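Local coordinates for uncharacterized protein (Magnetospirillum magneticum, PDB 3BHW) that probably takes part, as a BrxA component of a type 1 BREX system, in defence against double-stranded DNA phage by preventing replication of phage DNA, at residues I25-L29 with M63-L67; R7-I12 with H97-D103; M70-L74 with S183-E187. All coordinates share one frame. Where two conformers were deposited one is given. Numbering follows the deposited sequence.

Interaction 1 (I25-L29 with M63-L67); sequences IAGLL and MRNRL
Residues 25-29 and 63-67 are both helical, the first lying within helix 19-31 and the second at the C-terminal end of helix 57-67. Their axes pass 10.2 Å apart at closest approach and cross at -56°, with the CA of I25 6.4 Å from that of R64 and the CA of A26 7.2 Å from that of L67. Backbone hydrogen bonds within each helix run from L29 N to I25 O at 2.9 Å and from L67 N to M63 O at 3.2 Å. Most of the contacts are between apolar side chains. I25 (chi1 m, chi2 t) brings its CD1 to 3.6 Å from M63 CB, its CG2 to 3.9 Å from L67 CD1, and the same CG2 to 3.8 Å from R64 CA. One turn on, L29 (mt) sets its CD1 3.7 Å from L67 CB, while A26 CB lies 4.1 Å from L67 CD1. L67, also mt, is thus held among I25, A26 and L29. This is oblique helix-helix packing in the all-helical BrxA fold; helix 72-80 adds a further side, with V78 touching both A26 and L67 and W75 touching L29. R64 also meets residues 25-29, extended with chi1, chi2 and chi3 all t, its NE 4.1 Å from L29 CD2. Its guanidinium makes a cation-pi contact with W38 of helix 35-43.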
ATOM      1  N   ILE A  25       8.625  10.353  -6.400  1.00 18.68           N
ATOM      2  CA  ILE A  25       9.094   9.134  -7.064  1.00 19.59           C
ATOM      3  C   ILE A  25       8.297   8.916  -8.341  1.00 20.22           C
ATOM      4  O   ILE A  25       8.861   8.587  -9.393  1.00 19.27           O
ATOM      5  CB  ILE A  25       9.072   7.906  -6.085  1.00 20.56           C
ATOM      6  CG1 ILE A  25      10.192   8.034  -5.026  1.00 17.97           C
ATOM      7  CG2 ILE A  25       9.253   6.572  -6.838  1.00 20.13           C
ATOM      8  CD1 ILE A  25       9.907   7.354  -3.689  1.00 20.71           C
ATOM      9  N   ALA A  26       6.980   9.150  -8.266  1.00 19.49           N
ATOM     10  CA  ALA A  26       6.104   9.119  -9.443  1.00 20.63           C
ATOM     11  C   ALA A  26       6.543  10.114 -10.520  1.00 20.60           C
ATOM     12  O   ALA A  26       6.500   9.793 -11.711  1.00 20.42           O
ATOM     13  CB  ALA A  26       4.659   9.364  -9.044  1.00 20.93           C
ATOM     14  N   GLY A  27       6.986  11.309 -10.119  1.00 19.84           N
ATOM     15  CA  GLY A  27       7.619  12.249 -11.056  1.00 19.62           C
ATOM     16  C   GLY A  27       8.810  11.659 -11.791  1.00 20.10           C
ATOM     17  O   GLY A  27       8.911  11.772 -13.012  1.00 20.17           O
ATOM     18  N   LEU A  28       9.704  11.034 -11.032  1.00 20.60           N
ATOM     19  CA  LEU A  28      10.900  10.426 -11.586  1.00 21.25           C
ATOM     20  C   LEU A  28      10.545   9.297 -12.513  1.00 20.83           C
ATOM     21  O   LEU A  28      11.241   9.067 -13.510  1.00 22.12           O
ATOM     22  CB  LEU A  28      11.811   9.907 -10.485  1.00 20.40           C
ATOM     23  CG  LEU A  28      12.657  10.988  -9.810  1.00 21.50           C
ATOM     24  CD1 LEU A  28      13.078  10.513  -8.429  1.00 19.49           C
ATOM     25  CD2 LEU A  28      13.862  11.295 -10.680  1.00 24.72           C
ATOM     26  N   LEU A  29       9.478   8.564 -12.186  1.00 19.75           N
ATOM     27  CA  LEU A  29       9.046   7.477 -13.064  1.00 20.57           C
ATOM     28  C   LEU A  29       8.506   8.057 -14.379  1.00 21.07           C
ATOM     29  O   LEU A  29       8.766   7.521 -15.461  1.00 21.60           O
ATOM     30  CB  LEU A  29       8.017   6.574 -12.379  1.00 20.70           C
ATOM     31  CG  LEU A  29       8.676   5.659 -11.322  1.00 20.28           C
ATOM     32  CD1 LEU A  29       7.627   4.957 -10.447  1.00 21.01           C
ATOM     33  CD2 LEU A  29       9.594   4.652 -11.979  1.00 26.44           C
ATOM     34  N   MET A  63       8.900   2.282  -2.030  1.00 16.09           N
ATOM     35  CA  MET A  63       7.882   3.194  -2.607  1.00 15.61           C
ATOM     36  C   MET A  63       7.943   3.111  -4.147  1.00 18.02           C
ATOM     37  O   MET A  63       6.913   3.120  -4.824  1.00 17.64           O
ATOM     38  CB  MET A  63       8.171   4.604  -2.095  1.00 18.31           C
ATOM     39  CG  MET A  63       8.209   4.702  -0.581  1.00 17.74           C
ATOM     40  SD  MET A  63       8.035   6.430   0.062  1.00 17.99           S
ATOM     41  CE  MET A  63       8.561   6.289   1.721  1.00 23.55           C
ATOM     42  N   ARG A  64       9.147   2.979  -4.709  1.00 18.08           N
ATOM     43  CA  ARG A  64       9.295   2.829  -6.161  1.00 18.81           C
ATOM     44  C   ARG A  64       8.806   1.453  -6.634  1.00 17.62           C
ATOM     45  O   ARG A  64       8.084   1.347  -7.627  1.00 19.21           O
ATOM     46  CB  ARG A  64      10.753   3.010  -6.594  1.00 18.68           C
ATOM     47  CG  ARG A  64      10.907   2.921  -8.133  1.00 21.86           C
ATOM     48  CD  ARG A  64      12.382   2.663  -8.541  1.00 22.83           C
ATOM     49  NE  ARG A  64      12.485   2.481  -9.992  1.00 28.44           N
ATOM     50  CZ  ARG A  64      13.634   2.368 -10.657  1.00 30.12           C
ATOM     51  NH1 ARG A  64      14.783   2.389  -9.994  1.00 29.35           N
ATOM     52  NH2 ARG A  64      13.629   2.201 -11.982  1.00 32.37           N
ATOM     53  N   ASN A  65       9.240   0.398  -5.947  1.00 16.63           N
ATOM     54  CA  ASN A  65       8.805  -0.953  -6.285  1.00 17.02           C
ATOM     55  C   ASN A  65       7.285  -1.020  -6.262  1.00 16.28           C
ATOM     56  O   ASN A  65       6.647  -1.633  -7.153  1.00 17.97           O
ATOM     57  CB  ASN A  65       9.419  -1.996  -5.358  1.00 17.59           C
ATOM     58  CG  ASN A  65      10.876  -2.226  -5.633  1.00 20.44           C
ATOM     59  OD1 ASN A  65      11.614  -2.708  -4.767  1.00 27.50           O
ATOM     60  ND2 ASN A  65      11.314  -1.848  -6.814  1.00 22.82           N
ATOM     61  N   ARG A  66       6.701  -0.470  -5.202  1.00 15.65           N
ATOM     62  CA  ARG A  66       5.213  -0.314  -5.212  1.00 14.65           C
ATOM     63  C   ARG A  66       4.617   0.321  -6.505  1.00 14.44           C
ATOM     64  O   ARG A  66       3.804  -0.307  -7.188  1.00 14.66           O
ATOM     65  CB  ARG A  66       4.741   0.464  -4.016  1.00 15.90           C
ATOM     66  CG  ARG A  66       4.735  -0.341  -2.728  1.00 18.55           C
ATOM     67  CD  ARG A  66       4.258   0.522  -1.574  1.00 17.09           C
ATOM     68  NE  ARG A  66       4.142  -0.201  -0.309  1.00 19.10           N
ATOM     69  CZ  ARG A  66       4.303   0.314   0.907  1.00 18.82           C
ATOM     70  NH1 ARG A  66       4.611   1.605   1.081  1.00 20.57           N
ATOM     71  NH2 ARG A  66       4.146  -0.466   1.960  1.00 18.22           N
ATOM     72  N   LEU A  67       5.080   1.534  -6.852  1.00 14.71           N
ATOM     73  CA  LEU A  67       4.537   2.219  -8.031  1.00 15.26           C
ATOM     74  C   LEU A  67       4.838   1.478  -9.329  1.00 16.31           C
ATOM     75  O   LEU A  67       4.007   1.520 -10.246  1.00 17.23           O
ATOM     76  CB  LEU A  67       4.988   3.680  -8.133  1.00 16.17           C
ATOM     77  CG  LEU A  67       4.525   4.599  -7.018  1.00 16.22           C
ATOM     78  CD1 LEU A  67       5.382   5.853  -7.100  1.00 16.80           C
ATOM     79  CD2 LEU A  67       3.059   5.008  -7.190  1.00 17.31           C
TER

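Interaction 2 (R7-I12 with H97-D103); sequences RYKADI and HSTLLGD
An irregular N-terminal segment, R7-I12, with D11 and I12 in a 3-10 segment that continues beyond I12, runs across the start of helix 99-112. The CA of Y8 is 5.2 Å from that of L100, and the CA of I12 6.3 Å from that of S98. At H97, the last residue of helix 83-97, the imidazole edge meets D11, CE1 to CB at 4.1 Å. S98 (chi1 t) leaves helical geometry and N-caps the next helix, its OG accepting from L101 N at 3.0 Å; the OG also lies 3.6 Å from I12 CB and shares water 2 with K9 O and I12 N. T99 OG1 reaches R7 O through water 1, and its CG2 lies over the R7 guanidinium, 3.5 Å from NH1. L100 N and K9 N meet at water 3, each 3.0 Å from it. The L100 side chain sets CD1 3.9 Å from Y8 CD1 and CD2 3.8 Å from I12 CG2, and L101 CB is 4.3 Å from I12 CD1. D103 (chi1 m) OD2 forms a salt bridge with R7, NH1 donating at 2.8 Å, and accepts a very short hydrogen bond from Y8 OH at 2.5 Å, while OD1 is hydrogen-bonded to Y192 OH. R7 NE also donates to Y8 OH at 3.2 Å. The arrangement is a serine N-cap at a helix-helix junction, with an N-terminal arm fastened over it by a buried carboxylate and bridging waters.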
ATOM      1  N   ARG A   7       4.576 -16.920  -0.044  1.00 27.01           N
ATOM      2  CA  ARG A   7       3.368 -16.189  -0.378  1.00 24.96           C
ATOM      3  C   ARG A   7       3.394 -14.843   0.327  1.00 24.50           C
ATOM      4  O   ARG A   7       3.126 -13.809  -0.275  1.00 26.08           O
ATOM      5  CB  ARG A   7       2.141 -16.986   0.050  1.00 24.40           C
ATOM      6  CG  ARG A   7       0.852 -16.303  -0.331  1.00 21.69           C
ATOM      7  CD  ARG A   7      -0.394 -17.142  -0.041  1.00 22.26           C
ATOM      8  NE  ARG A   7      -1.603 -16.317  -0.231  1.00 18.93           N
ATOM      9  CZ  ARG A   7      -2.134 -16.029  -1.420  1.00 21.60           C
ATOM     10  NH1 ARG A   7      -3.203 -15.237  -1.511  1.00 20.52           N
ATOM     11  NH2 ARG A   7      -1.585 -16.533  -2.539  1.00 22.34           N
ATOM     12  N   TYR A   8       3.725 -14.862   1.605  1.00 22.90           N
ATOM     13  CA  TYR A   8       3.657 -13.681   2.433  1.00 21.98           C
ATOM     14  C   TYR A   8       5.060 -13.232   2.746  1.00 22.48           C
ATOM     15  O   TYR A   8       5.896 -14.047   3.136  1.00 23.47           O
ATOM     16  CB  TYR A   8       2.892 -13.998   3.712  1.00 20.82           C
ATOM     17  CG  TYR A   8       1.441 -14.354   3.425  1.00 21.58           C
ATOM     18  CD1 TYR A   8       0.558 -13.421   2.874  1.00 19.96           C
ATOM     19  CD2 TYR A   8       0.962 -15.625   3.715  1.00 20.45           C
ATOM     20  CE1 TYR A   8      -0.780 -13.747   2.621  1.00 22.19           C
ATOM     21  CE2 TYR A   8      -0.348 -15.978   3.458  1.00 19.95           C
ATOM     22  CZ  TYR A   8      -1.215 -15.047   2.889  1.00 20.74           C
ATOM     23  OH  TYR A   8      -2.508 -15.442   2.687  1.00 20.36           O
ATOM     24  N   LYS A   9       5.335 -11.953   2.538  1.00 22.70           N
ATOM     25  CA  LYS A   9       6.636 -11.407   2.879  1.00 23.43           C
ATOM     26  C   LYS A   9       6.484 -10.129   3.652  1.00 22.69           C
ATOM     27  O   LYS A   9       5.410  -9.532   3.651  1.00 22.68           O
ATOM     28  CB  LYS A   9       7.508 -11.191   1.651  1.00 24.55           C
ATOM     29  CG  LYS A   9       6.818 -10.752   0.410  1.00 25.84           C
ATOM     30  CD  LYS A   9       7.693 -11.227  -0.751  1.00 30.61           C
ATOM     31  CE  LYS A   9       6.915 -11.552  -2.021  1.00 32.01           C
ATOM     32  NZ  LYS A   9       7.818 -12.196  -3.047  1.00 33.66           N
ATOM     33  N   ALA A  10       7.558  -9.713   4.314  1.00 22.25           N
ATOM     34  CA  ALA A  10       7.528  -8.597   5.221  1.00 22.55           C
ATOM     35  C   ALA A  10       7.916  -7.262   4.563  1.00 22.06           C
ATOM     36  O   ALA A  10       7.962  -6.255   5.259  1.00 21.88           O
ATOM     37  CB  ALA A  10       8.426  -8.878   6.415  1.00 23.60           C
ATOM     38  N   ASP A  11       8.168  -7.242   3.248  1.00 21.87           N
ATOM     39  CA  ASP A  11       8.653  -6.007   2.600  1.00 21.62           C
ATOM     40  C   ASP A  11       7.757  -4.783   2.917  1.00 20.67           C
ATOM     41  O   ASP A  11       8.259  -3.673   3.129  1.00 20.87           O
ATOM     42  CB  ASP A  11       8.793  -6.174   1.087  1.00 22.13           C
ATOM     43  CG  ASP A  11       9.912  -7.137   0.697  1.00 24.16           C
ATOM     44  OD1 ASP A  11      10.908  -7.284   1.443  1.00 29.52           O
ATOM     45  OD2 ASP A  11       9.822  -7.723  -0.393  1.00 30.85           O
ATOM     46  N   ILE A  12       6.448  -5.024   2.983  1.00 20.79           N
ATOM     47  CA  ILE A  12       5.460  -3.977   3.241  0.50 21.52           C
ATOM     48  C   ILE A  12       5.766  -3.159   4.507  1.00 21.18           C
ATOM     49  O   ILE A  12       5.422  -1.974   4.584  1.00 21.12           O
ATOM     50  CB  ILE A  12       4.029  -4.585   3.227  0.50 21.37           C
ATOM     51  CG1 ILE A  12       2.937  -3.514   3.072  0.50 22.15           C
ATOM     52  CG2 ILE A  12       3.797  -5.525   4.434  0.50 22.20           C
ATOM     53  CD1 ILE A  12       2.145  -3.237   4.334  0.50 19.80           C
ATOM     54  N   HIS A  97       1.605  -4.825  -4.683  1.00 16.03           N
ATOM     55  CA  HIS A  97       2.969  -5.197  -4.310  1.00 14.95           C
ATOM     56  C   HIS A  97       2.981  -6.182  -3.135  1.00 16.07           C
ATOM     57  O   HIS A  97       3.939  -6.954  -2.944  1.00 17.32           O
ATOM     58  CB  HIS A  97       3.725  -3.896  -3.957  1.00 16.01           C
ATOM     59  CG  HIS A  97       5.098  -4.115  -3.428  1.00 18.80           C
ATOM     60  ND1 HIS A  97       5.350  -4.205  -2.076  1.00 22.71           N
ATOM     61  CD2 HIS A  97       6.299  -4.195  -4.046  1.00 24.05           C
ATOM     62  CE1 HIS A  97       6.644  -4.389  -1.888  1.00 25.33           C
ATOM     63  NE2 HIS A  97       7.241  -4.395  -3.065  1.00 23.41           N
ATOM     64  N   SER A  98       1.939  -6.151  -2.317  1.00 16.33           N
ATOM     65  CA  SER A  98       1.911  -6.949  -1.073  1.00 14.52           C
ATOM     66  C   SER A  98       0.691  -7.871  -0.849  1.00 14.91           C
ATOM     67  O   SER A  98      -0.348  -7.431  -0.417  1.00 15.35           O
ATOM     68  CB  SER A  98       2.118  -6.072   0.144  1.00 16.43           C
ATOM     69  OG  SER A  98       1.923  -6.791   1.366  1.00 15.77           O
ATOM     70  N   THR A  99       0.850  -9.170  -1.111  1.00 15.06           N
ATOM     71  CA  THR A  99      -0.196 -10.145  -0.782  1.00 13.73           C
ATOM     72  C   THR A  99      -0.511 -10.134   0.716  1.00 14.86           C
ATOM     73  O   THR A  99      -1.622 -10.433   1.106  1.00 15.44           O
ATOM     74  CB  THR A  99       0.206 -11.551  -1.326  1.00 14.46           C
ATOM     75  OG1 THR A  99       0.460 -11.423  -2.741  1.00 16.01           O
ATOM     76  CG2 THR A  99      -0.906 -12.566  -1.107  1.00 16.30           C
ATOM     77  N   LEU A 100       0.477  -9.836   1.567  1.00 15.04           N
ATOM     78  CA  LEU A 100       0.231  -9.799   2.989  1.00 15.40           C
ATOM     79  C   LEU A 100      -0.811  -8.715   3.339  1.00 15.62           C
ATOM     80  O   LEU A 100      -1.742  -8.961   4.141  1.00 16.06           O
ATOM     81  CB  LEU A 100       1.538  -9.597   3.775  1.00 16.23           C
ATOM     82  CG  LEU A 100       1.399  -9.548   5.286  1.00 15.69           C
ATOM     83  CD1 LEU A 100       1.241 -10.937   5.827  1.00 19.09           C
ATOM     84  CD2 LEU A 100       2.650  -8.821   5.837  1.00 19.41           C
ATOM     85  N   LEU A 101      -0.649  -7.525   2.753  1.00 15.28           N
ATOM     86  CA  LEU A 101      -1.634  -6.434   2.901  1.00 15.66           C
ATOM     87  C   LEU A 101      -2.964  -6.793   2.228  1.00 16.79           C
ATOM     88  O   LEU A 101      -4.029  -6.735   2.835  1.00 14.93           O
ATOM     89  CB  LEU A 101      -1.104  -5.123   2.340  1.00 15.74           C
ATOM     90  CG  LEU A 101      -2.107  -3.959   2.394  1.00 13.33           C
ATOM     91  CD1 LEU A 101      -2.475  -3.525   3.838  1.00 16.57           C
ATOM     92  CD2 LEU A 101      -1.486  -2.788   1.640  1.00 16.77           C
ATOM     93  N   GLY A 102      -2.908  -7.177   0.957  1.00 16.75           N
ATOM     94  CA  GLY A 102      -4.141  -7.486   0.226  1.00 17.49           C
ATOM     95  C   GLY A 102      -5.014  -8.541   0.914  1.00 17.59           C
ATOM     96  O   GLY A 102      -6.236  -8.336   1.051  1.00 16.97           O
ATOM     97  N   ASP A 103      -4.389  -9.643   1.358  1.00 15.95           N
ATOM     98  CA  ASP A 103      -5.092 -10.735   2.029  1.00 15.63           C
ATOM     99  C   ASP A 103      -5.646 -10.273   3.391  1.00 15.49           C
ATOM    100  O   ASP A 103      -6.699 -10.742   3.812  1.00 16.63           O
ATOM    101  CB  ASP A 103      -4.223 -12.015   2.189  1.00 15.60           C
ATOM    102  CG  ASP A 103      -4.168 -12.851   0.927  1.00 16.97           C
ATOM    103  OD1 ASP A 103      -4.680 -12.398  -0.121  1.00 17.03           O
ATOM    104  OD2 ASP A 103      -3.614 -13.984   1.004  1.00 19.02           O
TER
HETATM  105  O   HOH W   1       2.883 -13.397  -2.830  1.00 36.55           O
HETATM  106  O   HOH W   2       4.960  -7.358   1.438  1.00 17.77           O
HETATM  107  O   HOH W   3       3.370 -10.225   0.993  1.00 23.52           O

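Interaction 3 (M70-L74 with S183-E187); sequences MGPEL and SYLRE
Y184, extending from helix 179-187 with chi1 t and chi2 near 90°, lays one ring face against L74, whose CB sits 3.7 Å from the ring centroid and 13° off the normal, a CH-pi contact. L74 (chi1 t) also puts CD1 3.7 Å from Y184 CE2; their CA atoms are 7.1 Å apart. At the ring edge, E73 CB approaches Y184 CE1 to 3.6 Å, and M70 (chi1 and chi2 m, chi3 t) places SD 5.2 Å from the centroid. M70 CE continues to L185 CD2 at 3.6 Å, beside A92 of helix 83-97. The phenol accepts from G71 N, 2.7 Å from Y184 OH, and donates to water 4 at 2.7 Å, which donates to E73 OE1 at 2.8 Å. M70 and G71 are extended, and G71 is the N-cap of helix 72-80. The contact thus joins the start of helix 72-80 to helix 179-187 by a tyrosine hydroxyl bound to an N-cap amide, flanked by an edge-on Met-aromatic contact.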
ATOM      1  N   MET A  70       2.485  -0.732 -11.338  1.00 17.99           N
ATOM      2  CA  MET A  70       1.405  -0.021 -12.046  1.00 19.01           C
ATOM      3  C   MET A  70       2.052   0.772 -13.178  1.00 19.38           C
ATOM      4  O   MET A  70       3.278   0.752 -13.335  1.00 20.58           O
ATOM      5  CB  MET A  70       0.648   0.943 -11.141  1.00 20.04           C
ATOM      6  CG  MET A  70      -0.140   0.289 -10.040  1.00 18.61           C
ATOM      7  SD  MET A  70      -1.350  -0.988 -10.541  1.00 14.61           S
ATOM      8  CE  MET A  70      -2.234  -1.077  -8.989  1.00 20.12           C
ATOM      9  N   GLY A  71       1.242   1.475 -13.949  1.00 18.42           N
ATOM     10  CA  GLY A  71       1.698   2.063 -15.191  1.00 20.11           C
ATOM     11  C   GLY A  71       1.669   3.568 -15.145  1.00 21.01           C
ATOM     12  O   GLY A  71       1.278   4.159 -14.128  1.00 20.04           O
ATOM     13  N   PRO A  72       2.091   4.205 -16.244  1.00 21.24           N
ATOM     14  CA  PRO A  72       2.199   5.678 -16.288  1.00 21.52           C
ATOM     15  C   PRO A  72       0.917   6.432 -15.934  1.00 21.14           C
ATOM     16  O   PRO A  72       0.997   7.523 -15.389  1.00 21.52           O
ATOM     17  CB  PRO A  72       2.574   5.943 -17.747  1.00 21.86           C
ATOM     18  CG  PRO A  72       3.328   4.742 -18.145  1.00 24.02           C
ATOM     19  CD  PRO A  72       2.567   3.590 -17.503  1.00 21.76           C
ATOM     20  N   GLU A  73      -0.243   5.872 -16.249  1.00 21.88           N
ATOM     21  CA  GLU A  73      -1.504   6.530 -15.995  0.50 21.81           C
ATOM     22  C   GLU A  73      -1.661   6.738 -14.482  1.00 21.92           C
ATOM     23  O   GLU A  73      -2.082   7.804 -13.996  1.00 22.88           O
ATOM     24  CB  GLU A  73      -2.633   5.666 -16.586  0.50 22.45           C
ATOM     25  CG  GLU A  73      -2.480   5.355 -18.110  0.50 22.82           C
ATOM     26  CD  GLU A  73      -1.342   4.368 -18.505  0.50 23.22           C
ATOM     27  OE1 GLU A  73      -1.020   3.401 -17.767  0.50 15.73           O
ATOM     28  OE2 GLU A  73      -0.768   4.566 -19.601  0.50 26.45           O
ATOM     29  N   LEU A  74      -1.329   5.689 -13.749  1.00 20.27           N
ATOM     30  CA  LEU A  74      -1.434   5.732 -12.301  1.00 20.09           C
ATOM     31  C   LEU A  74      -0.294   6.540 -11.667  1.00 20.01           C
ATOM     32  O   LEU A  74      -0.502   7.215 -10.686  1.00 18.68           O
ATOM     33  CB  LEU A  74      -1.477   4.334 -11.737  1.00 20.43           C
ATOM     34  CG  LEU A  74      -1.588   4.295 -10.217  1.00 17.37           C
ATOM     35  CD1 LEU A  74      -2.287   3.049  -9.850  1.00 18.97           C
ATOM     36  CD2 LEU A  74      -0.172   4.323  -9.652  1.00 16.79           C
ATOM     37  N   SER A 183     -11.376   3.203 -12.252  1.00 18.89           N
ATOM     38  CA  SER A 183     -11.387   3.102 -13.709  1.00 20.39           C
ATOM     39  C   SER A 183     -10.024   2.591 -14.177  1.00 19.14           C
ATOM     40  O   SER A 183      -9.952   1.695 -15.040  1.00 18.67           O
ATOM     41  CB  SER A 183     -11.810   4.452 -14.356  1.00 21.25           C
ATOM     42  OG  SER A 183     -11.813   4.436 -15.785  1.00 26.66           O
ATOM     43  N   TYR A 184      -8.951   3.137 -13.608  1.00 19.81           N
ATOM     44  CA  TYR A 184      -7.619   2.664 -13.951  1.00 18.84           C
ATOM     45  C   TYR A 184      -7.454   1.160 -13.670  1.00 19.04           C
ATOM     46  O   TYR A 184      -7.009   0.422 -14.531  1.00 18.17           O
ATOM     47  CB  TYR A 184      -6.500   3.477 -13.234  1.00 19.26           C
ATOM     48  CG  TYR A 184      -5.127   2.863 -13.435  1.00 19.13           C
ATOM     49  CD1 TYR A 184      -4.316   3.218 -14.528  1.00 19.12           C
ATOM     50  CD2 TYR A 184      -4.679   1.825 -12.608  1.00 16.05           C
ATOM     51  CE1 TYR A 184      -3.083   2.606 -14.760  1.00 19.43           C
ATOM     52  CE2 TYR A 184      -3.425   1.204 -12.823  1.00 18.17           C
ATOM     53  CZ  TYR A 184      -2.648   1.609 -13.914  1.00 19.49           C
ATOM     54  OH  TYR A 184      -1.437   1.008 -14.141  1.00 20.06           O
ATOM     55  N   LEU A 185      -7.914   0.740 -12.493  1.00 19.04           N
ATOM     56  CA  LEU A 185      -7.814  -0.664 -12.065  1.00 18.91           C
ATOM     57  C   LEU A 185      -8.597  -1.633 -12.941  1.00 18.66           C
ATOM     58  O   LEU A 185      -8.077  -2.698 -13.263  1.00 19.20           O
ATOM     59  CB  LEU A 185      -8.207  -0.822 -10.599  1.00 18.95           C
ATOM     60  CG  LEU A 185      -7.278  -0.242  -9.521  1.00 17.13           C
ATOM     61  CD1 LEU A 185      -7.982  -0.388  -8.178  1.00 18.08           C
ATOM     62  CD2 LEU A 185      -5.797  -0.837  -9.502  1.00 16.41           C
ATOM     63  N   ARG A 186      -9.831  -1.258 -13.306  1.00 19.18           N
ATOM     64  CA  ARG A 186     -10.683  -2.070 -14.204  1.00 18.30           C
ATOM     65  C   ARG A 186     -10.004  -2.158 -15.557  1.00 19.06           C
ATOM     66  O   ARG A 186      -9.818  -3.264 -16.106  1.00 18.50           O
ATOM     67  CB  ARG A 186     -12.106  -1.510 -14.310  1.00 19.16           C
ATOM     68  CG  ARG A 186     -12.850  -1.583 -12.973  1.00 21.26           C
ATOM     69  CD  ARG A 186     -14.343  -1.641 -13.097  1.00 23.37           C
ATOM     70  NE  ARG A 186     -14.951  -1.390 -11.795  1.00 27.66           N
ATOM     71  CZ  ARG A 186     -15.154  -0.170 -11.306  1.00 32.54           C
ATOM     72  NH1 ARG A 186     -14.812   0.904 -12.022  1.00 34.31           N
ATOM     73  NH2 ARG A 186     -15.700  -0.022 -10.108  1.00 36.29           N
ATOM     74  N   GLU A 187      -9.608  -0.999 -16.088  1.00 19.60           N
ATOM     75  CA  GLU A 187      -9.040  -0.934 -17.439  1.00 21.00           C
ATOM     76  C   GLU A 187      -7.728  -1.709 -17.576  1.00 20.15           C
ATOM     77  O   GLU A 187      -7.385  -2.170 -18.668  1.00 20.50           O
ATOM     78  CB  GLU A 187      -8.900   0.523 -17.902  1.00 20.91           C
ATOM     79  CG  GLU A 187     -10.278   1.228 -18.033  1.00 24.95           C
ATOM     80  CD  GLU A 187     -10.180   2.719 -18.350  1.00 26.15           C
ATOM     81  OE1 GLU A 187      -9.081   3.183 -18.758  1.00 33.18           O
ATOM     82  OE2 GLU A 187     -11.214   3.417 -18.225  1.00 31.47           O
TER
HETATM   83  O   HOH W   4      -0.884   0.774 -16.820  1.00 34.33           O

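Helix 57-67 ties the first two contacts together: its end packs on helix 19-31 in interaction 1, and N65 and R66, which take no part in interaction 1, touch H97 of interaction 2, with R66 CG 3.9 Å from H97 CG and N65 CB 4.0 Å from H97 NE2. The centres of these two contacts are about 18 Å apart. Interactions 1 and 3 lie closer, about 14 Å between centres, on consecutive helices 57-67 and 72-80, and meet where L67 CD2 comes 4.1 Å from L74 CD2. Interactions 2 and 3 do not touch, their nearest atoms being about 7 Å apart; their segments alternate along the sequence, although the contacts are separate in space.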